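Local coordinates for glycerate kinase, putative (Thermotoga maritima, PDB 2B8N), which phosphorylates D-glycerate to 2-phosphoglycerate with ATP and magnesium, in the breakdown of serine by way of 3-hydroxypyruvate, at residues 62-67 / 132-137; 78-83 / 96-101. One frame throughout, in Å; residues are numbered along the deposited sequence.

Contact 1: 62-67 / 132-137; sequences WRMAKA and LLSGGG
The indole of Trp62 is the one flat ring here, and Arg63 CG lies at its edge, in the ring plane. The Trp62 side chain makes no contact with residues 132-137. It rests on Ser88, Glu89 and Ile92, and its NE1 donates a hydrogen bond to Gly90 O. The contact itself is carried by Met64, a selenomethionine, and Leu132, whose CA atoms are 6.7 Å apart. Both side chains set CG anti to the carbonyl carbon, and they slide past each other in opposite directions. The Met64 chain is extended at chi2 and bends at chi3 (68°). This bend lays Met64 CE alongside the strand, 3.9 Å from Leu132 CB. Met64 SE stands 4.1 Å from Ser134 OG, with no bond between them. Leu132 in turn sends one branch back to the helix. Leu132 CD1 lies 3.6 Å from Met64 O and 3.7 Å from Ala65 CA. No hydrogen bond crosses between the segments, so the contact is packing. Ser134 is buried, and its OG is hydrogen-bonded to Ala60 N, just before the helix. Beyond Ser134 the chain turns through Gly135 and Gly136. Gly136 is the N-cap of the short helix 137-140, which begins at Gly137. Strand 128-133 runs in the parallel sheet between strands 52-57 and 193-199. Helix 61-72 packs on one face of that sheet, where Ala65 and Leu132 both touch Leu54 and Ala56. Helix 36-41 meets helix 61-72 at Met64 and Ala67, through Pro36, Asp37 and Val40.

Contact 2: 78-83 / 96-101; sequences KGVVVT and EIYEAG
Tyr98 sets CG beside its backbone N (chi1 -57°), and Glu96 does the same with its chain extended beyond CG (chi2 170°). Both groups thus run along one face of the sheet, and Tyr98 OH donates to Glu96 OE1 at 2.7 Å. The tyrosine meets this oxygen from above the carboxylate plane. OE1 also forms a salt bridge with Arg115. The ring crosses Val80 obliquely, with Tyr98 CE2 3.6 Å from Val80 CG2. On the other face, Ile97 folds back (chi2 -57°), so that Ile97 CD1 lies 3.5 Å from Val81 CG2. Those two side chains lie side by side and point the same way. Strands 76-84 and 96-100 are parallel neighbours, paired from Val80-Glu96 to Thr83-Glu99. Strand 96-100 is an edge strand of a six-stranded parallel sheet whose 3-2-1-4-5-6 order is that of Rossmann-like folds. Five backbone hydrogen bonds join the pair. The straightest is Glu96 N to Gly79 O, 2.7 Å long, although its donor sits above the carbonyl plane. Val81 N approaches Glu96 O nearly along the C=O axis. Lys78 crosses Glu96 at about a right angle, and Lys78 CE lies 3.4 Å from Glu96 OE2. Lys78 NZ remains 4.6 Å from Glu96 OE2 and bonds Asp94 O instead. Helix 107-120 touches Val80, Val82 and Tyr98, on the face that also carries Glu96, and reaches Ala100 as well.

Contacts 1 and 2 belong to the same parallel sheet, and their centres are about 10 Å apart. Along the chain helix 61-72 comes first, followed by strand 76-84, strand 96-100 and strand 128-133. Contact 2 is therefore nested inside the loop closed by contact 1. The two meet where helix 61-72 packs on the sheet: Ala65 CB lies 3.7 Å from Val81 CG2, and Trp62 CD1 lies 3.9 Å from Ile97 CG2. One helix thus touches four neighbouring strands, from 128-133 to the edge strand 96-100. It is also the crossover between strands 52-57 and 76-84. Contact 1 is buried, contact 2 lies toward the sheet edge, and both fall within one alpha/beta part of the kinase.

Contact 1: 62-67 / 132-137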
loop_
_atom_site.group_PDB
_atom_site.type_symbol
_atom_site.label_atom_id
_atom_site.label_comp_id
_atom_site.label_asym_id
_atom_site.label_seq_id
_atom_site.Cartn_x
_atom_site.Cartn_y
_atom_site.Cartn_z
ATOM N N TRP A 62 -10.960 8.997 -4.536
ATOM C CA TRP A 62 -12.013 9.350 -5.461
ATOM C C TRP A 62 -12.822 8.118 -5.893
ATOM O O TRP A 62 -14.054 8.176 -5.938
ATOM C CB TRP A 62 -11.459 10.119 -6.656
ATOM C CG TRP A 62 -12.526 10.803 -7.429
ATOM C CD1 TRP A 62 -12.952 12.101 -7.285
ATOM C CD2 TRP A 62 -13.338 10.229 -8.460
ATOM N NE1 TRP A 62 -13.975 12.366 -8.175
ATOM C CE2 TRP A 62 -14.234 11.231 -8.899
ATOM C CE3 TRP A 62 -13.397 8.964 -9.056
ATOM C CZ2 TRP A 62 -15.163 11.002 -9.906
ATOM C CZ3 TRP A 62 -14.340 8.732 -10.045
ATOM C CH2 TRP A 62 -15.203 9.741 -10.465
ATOM N N ARG A 63 -12.163 7.002 -6.196
ATOM C CA ARG A 63 -12.926 5.836 -6.664
ATOM C C ARG A 63 -13.661 5.120 -5.522
ATOM O O ARG A 63 -14.770 4.599 -5.702
ATOM C CB ARG A 63 -12.063 4.871 -7.474
ATOM C CG ARG A 63 -11.439 5.541 -8.697
ATOM C CD ARG A 63 -11.821 4.919 -10.041
ATOM N NE ARG A 63 -12.775 5.745 -10.808
ATOM C CZ ARG A 63 -12.987 5.666 -12.130
ATOM N NH1 ARG A 63 -12.337 4.795 -12.879
ATOM N NH2 ARG A 63 -13.867 6.471 -12.718
HETATM N N MSE A 64 -13.059 5.121 -4.338
HETATM C CA MSE A 64 -13.717 4.571 -3.156
HETATM C C MSE A 64 -14.971 5.393 -2.806
HETATM O O MSE A 64 -16.003 4.818 -2.449
HETATM C CB MSE A 64 -12.763 4.543 -1.974
HETATM C CG MSE A 64 -11.595 3.601 -2.125
HETATM SE SE MSE A 64 -10.509 3.538 -0.483
HETATM C CE MSE A 64 -11.727 2.660 0.795
ATOM N N ALA A 65 -14.887 6.724 -2.914
ATOM C CA ALA A 65 -16.045 7.575 -2.640
ATOM C C ALA A 65 -17.155 7.294 -3.659
ATOM O O ALA A 65 -18.284 7.031 -3.286
ATOM C CB ALA A 65 -15.666 9.046 -2.672
ATOM N N LYS A 66 -16.823 7.329 -4.945
ATOM C CA LYS A 66 -17.796 7.024 -5.982
ATOM C C LYS A 66 -18.522 5.690 -5.758
ATOM O O LYS A 66 -19.731 5.608 -5.983
ATOM C CB LYS A 66 -17.138 6.986 -7.353
ATOM C CG LYS A 66 -18.104 6.614 -8.473
ATOM C CD LYS A 66 -17.476 6.811 -9.835
ATOM C CE LYS A 66 -18.340 6.183 -10.925
ATOM N NZ LYS A 66 -18.334 4.702 -10.810
ATOM N N ALA A 67 -17.790 4.649 -5.356
ATOM C CA ALA A 67 -18.406 3.337 -5.114
ATOM C C ALA A 67 -19.361 3.328 -3.900
ATOM O O ALA A 67 -20.396 2.687 -3.932
ATOM C CB ALA A 67 -17.333 2.256 -4.978
ATOM N N LEU A 132 -13.222 6.424 4.448
ATOM C CA LEU A 132 -12.654 5.631 3.332
ATOM C C LEU A 132 -11.178 5.974 3.178
ATOM O O LEU A 132 -10.820 7.096 2.737
ATOM C CB LEU A 132 -13.412 5.923 2.024
ATOM C CG LEU A 132 -14.919 5.669 2.056
ATOM C CD1 LEU A 132 -15.612 6.283 0.850
ATOM C CD2 LEU A 132 -15.222 4.197 2.150
ATOM N N LEU A 133 -10.320 5.034 3.563
ATOM C CA LEU A 133 -8.899 5.339 3.693
ATOM C C LEU A 133 -8.021 4.476 2.794
ATOM O O LEU A 133 -8.192 3.258 2.725
ATOM C CB LEU A 133 -8.487 5.199 5.160
ATOM C CG LEU A 133 -7.103 5.666 5.619
ATOM C CD1 LEU A 133 -6.828 7.143 5.355
ATOM C CD2 LEU A 133 -6.958 5.353 7.101
ATOM N N SER A 134 -7.086 5.138 2.109
ATOM C CA SER A 134 -6.024 4.487 1.320
ATOM C C SER A 134 -4.687 5.195 1.552
ATOM O O SER A 134 -4.619 6.118 2.358
ATOM C CB SER A 134 -6.390 4.475 -0.182
ATOM O OG SER A 134 -6.991 5.690 -0.591
ATOM N N GLY A 135 -3.637 4.771 0.841
ATOM C CA GLY A 135 -2.264 5.332 0.974
ATOM C C GLY A 135 -2.120 6.844 0.855
ATOM O O GLY A 135 -2.909 7.509 0.182
ATOM N N GLY A 136 -1.111 7.383 1.526
ATOM C CA GLY A 136 -0.767 8.800 1.449
ATOM C C GLY A 136 -1.439 9.661 2.511
ATOM O O GLY A 136 -1.251 10.874 2.508
ATOM N N GLY A 137 -2.228 9.048 3.400
ATOM C CA GLY A 137 -2.955 9.765 4.447
ATOM C C GLY A 137 -2.138 10.509 5.504
ATOM O O GLY A 137 -2.634 11.429 6.125
#

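Contact 2: 78-83 / 96-101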
loop_
_atom_site.group_PDB
_atom_site.type_symbol
_atom_site.label_atom_id
_atom_site.label_comp_id
_atom_site.label_asym_id
_atom_site.label_seq_id
_atom_site.Cartn_x
_atom_site.Cartn_y
_atom_site.Cartn_z
ATOM N N LYS A 78 -23.457 14.353 3.321
ATOM C CA LYS A 78 -22.340 15.187 2.893
ATOM C C LYS A 78 -21.160 14.267 2.580
ATOM O O LYS A 78 -20.936 13.276 3.275
ATOM C CB LYS A 78 -21.941 16.194 3.982
ATOM C CG LYS A 78 -21.894 17.657 3.491
ATOM C CD LYS A 78 -20.758 17.915 2.482
ATOM C CE LYS A 78 -21.275 18.455 1.110
ATOM N NZ LYS A 78 -21.612 17.364 0.104
ATOM N N GLY A 79 -20.430 14.590 1.521
ATOM C CA GLY A 79 -19.231 13.857 1.153
ATOM C C GLY A 79 -18.075 14.793 0.836
ATOM O O GLY A 79 -18.256 15.888 0.270
ATOM N N VAL A 80 -16.879 14.347 1.201
ATOM C CA VAL A 80 -15.656 15.103 0.955
ATOM C C VAL A 80 -14.513 14.146 0.593
ATOM O O VAL A 80 -14.400 13.040 1.134
ATOM C CB VAL A 80 -15.289 16.001 2.158
ATOM C CG1 VAL A 80 -14.980 15.154 3.385
ATOM C CG2 VAL A 80 -14.125 16.931 1.832
ATOM N N VAL A 81 -13.689 14.591 -0.355
ATOM C CA VAL A 81 -12.653 13.781 -0.982
ATOM C C VAL A 81 -11.350 14.589 -0.997
ATOM O O VAL A 81 -11.325 15.726 -1.482
ATOM C CB VAL A 81 -13.092 13.420 -2.430
ATOM C CG1 VAL A 81 -11.942 12.843 -3.257
ATOM C CG2 VAL A 81 -14.300 12.460 -2.396
ATOM N N VAL A 82 -10.284 14.006 -0.425
ATOM C CA VAL A 82 -8.918 14.572 -0.502
ATOM C C VAL A 82 -7.972 13.513 -1.113
ATOM O O VAL A 82 -7.846 12.411 -0.586
ATOM C CB VAL A 82 -8.374 15.016 0.882
ATOM C CG1 VAL A 82 -7.062 15.799 0.719
ATOM C CG2 VAL A 82 -9.374 15.863 1.615
ATOM N N THR A 83 -7.318 13.831 -2.218
ATOM C CA THR A 83 -6.422 12.859 -2.860
ATOM C C THR A 83 -5.204 13.608 -3.409
ATOM O O THR A 83 -5.080 14.808 -3.211
ATOM C CB THR A 83 -7.189 11.983 -3.926
ATOM O OG1 THR A 83 -6.412 10.835 -4.299
ATOM C CG2 THR A 83 -7.536 12.780 -5.172
ATOM N N GLU A 96 -17.651 17.275 -1.947
ATOM C CA GLU A 96 -16.601 18.256 -2.126
ATOM C C GLU A 96 -15.330 17.495 -2.532
ATOM O O GLU A 96 -14.872 16.613 -1.820
ATOM C CB GLU A 96 -16.418 19.057 -0.824
ATOM C CG GLU A 96 -17.679 19.817 -0.386
ATOM C CD GLU A 96 -17.573 20.414 1.011
ATOM O OE1 GLU A 96 -16.472 20.841 1.412
ATOM O OE2 GLU A 96 -18.606 20.459 1.710
ATOM N N ILE A 97 -14.784 17.829 -3.699
ATOM C CA ILE A 97 -13.612 17.141 -4.218
ATOM C C ILE A 97 -12.355 18.034 -4.087
ATOM O O ILE A 97 -12.280 19.114 -4.680
ATOM C CB ILE A 97 -13.837 16.663 -5.695
ATOM C CG1 ILE A 97 -15.177 15.922 -5.846
ATOM C CG2 ILE A 97 -12.682 15.774 -6.156
ATOM C CD1 ILE A 97 -15.356 14.677 -4.905
ATOM N N TYR A 98 -11.388 17.557 -3.302
ATOM C CA TYR A 98 -10.153 18.265 -3.041
ATOM C C TYR A 98 -8.863 17.446 -3.327
ATOM O O TYR A 98 -8.853 16.210 -3.299
ATOM C CB TYR A 98 -10.158 18.698 -1.582
ATOM C CG TYR A 98 -11.339 19.566 -1.176
ATOM C CD1 TYR A 98 -11.672 20.708 -1.899
ATOM C CD2 TYR A 98 -12.080 19.275 -0.032
ATOM C CE1 TYR A 98 -12.736 21.528 -1.510
ATOM C CE2 TYR A 98 -13.161 20.080 0.367
ATOM C CZ TYR A 98 -13.484 21.214 -0.373
ATOM O OH TYR A 98 -14.541 22.024 0.017
ATOM N N GLU A 99 -7.781 18.159 -3.602
ATOM C CA GLU A 99 -6.475 17.548 -3.769
ATOM C C GLU A 99 -5.454 18.326 -2.949
ATOM O O GLU A 99 -5.637 19.513 -2.697
ATOM C CB GLU A 99 -6.077 17.508 -5.256
ATOM C CG GLU A 99 -7.173 16.946 -6.173
ATOM C CD GLU A 99 -6.710 16.697 -7.597
ATOM O OE1 GLU A 99 -5.695 17.288 -7.979
ATOM O OE2 GLU A 99 -7.345 15.915 -8.343
ATOM N N ALA A 100 -4.388 17.647 -2.527
ATOM C CA ALA A 100 -3.401 18.237 -1.615
ATOM C C ALA A 100 -2.040 17.563 -1.714
ATOM O O ALA A 100 -1.854 16.605 -2.490
ATOM C CB ALA A 100 -3.906 18.176 -0.193
ATOM N N GLY A 101 -1.099 18.081 -0.916
ATOM C CA GLY A 101 0.310 17.685 -0.966
ATOM C C GLY A 101 0.624 16.233 -0.611
ATOM O O GLY A 101 0.152 15.698 0.398
#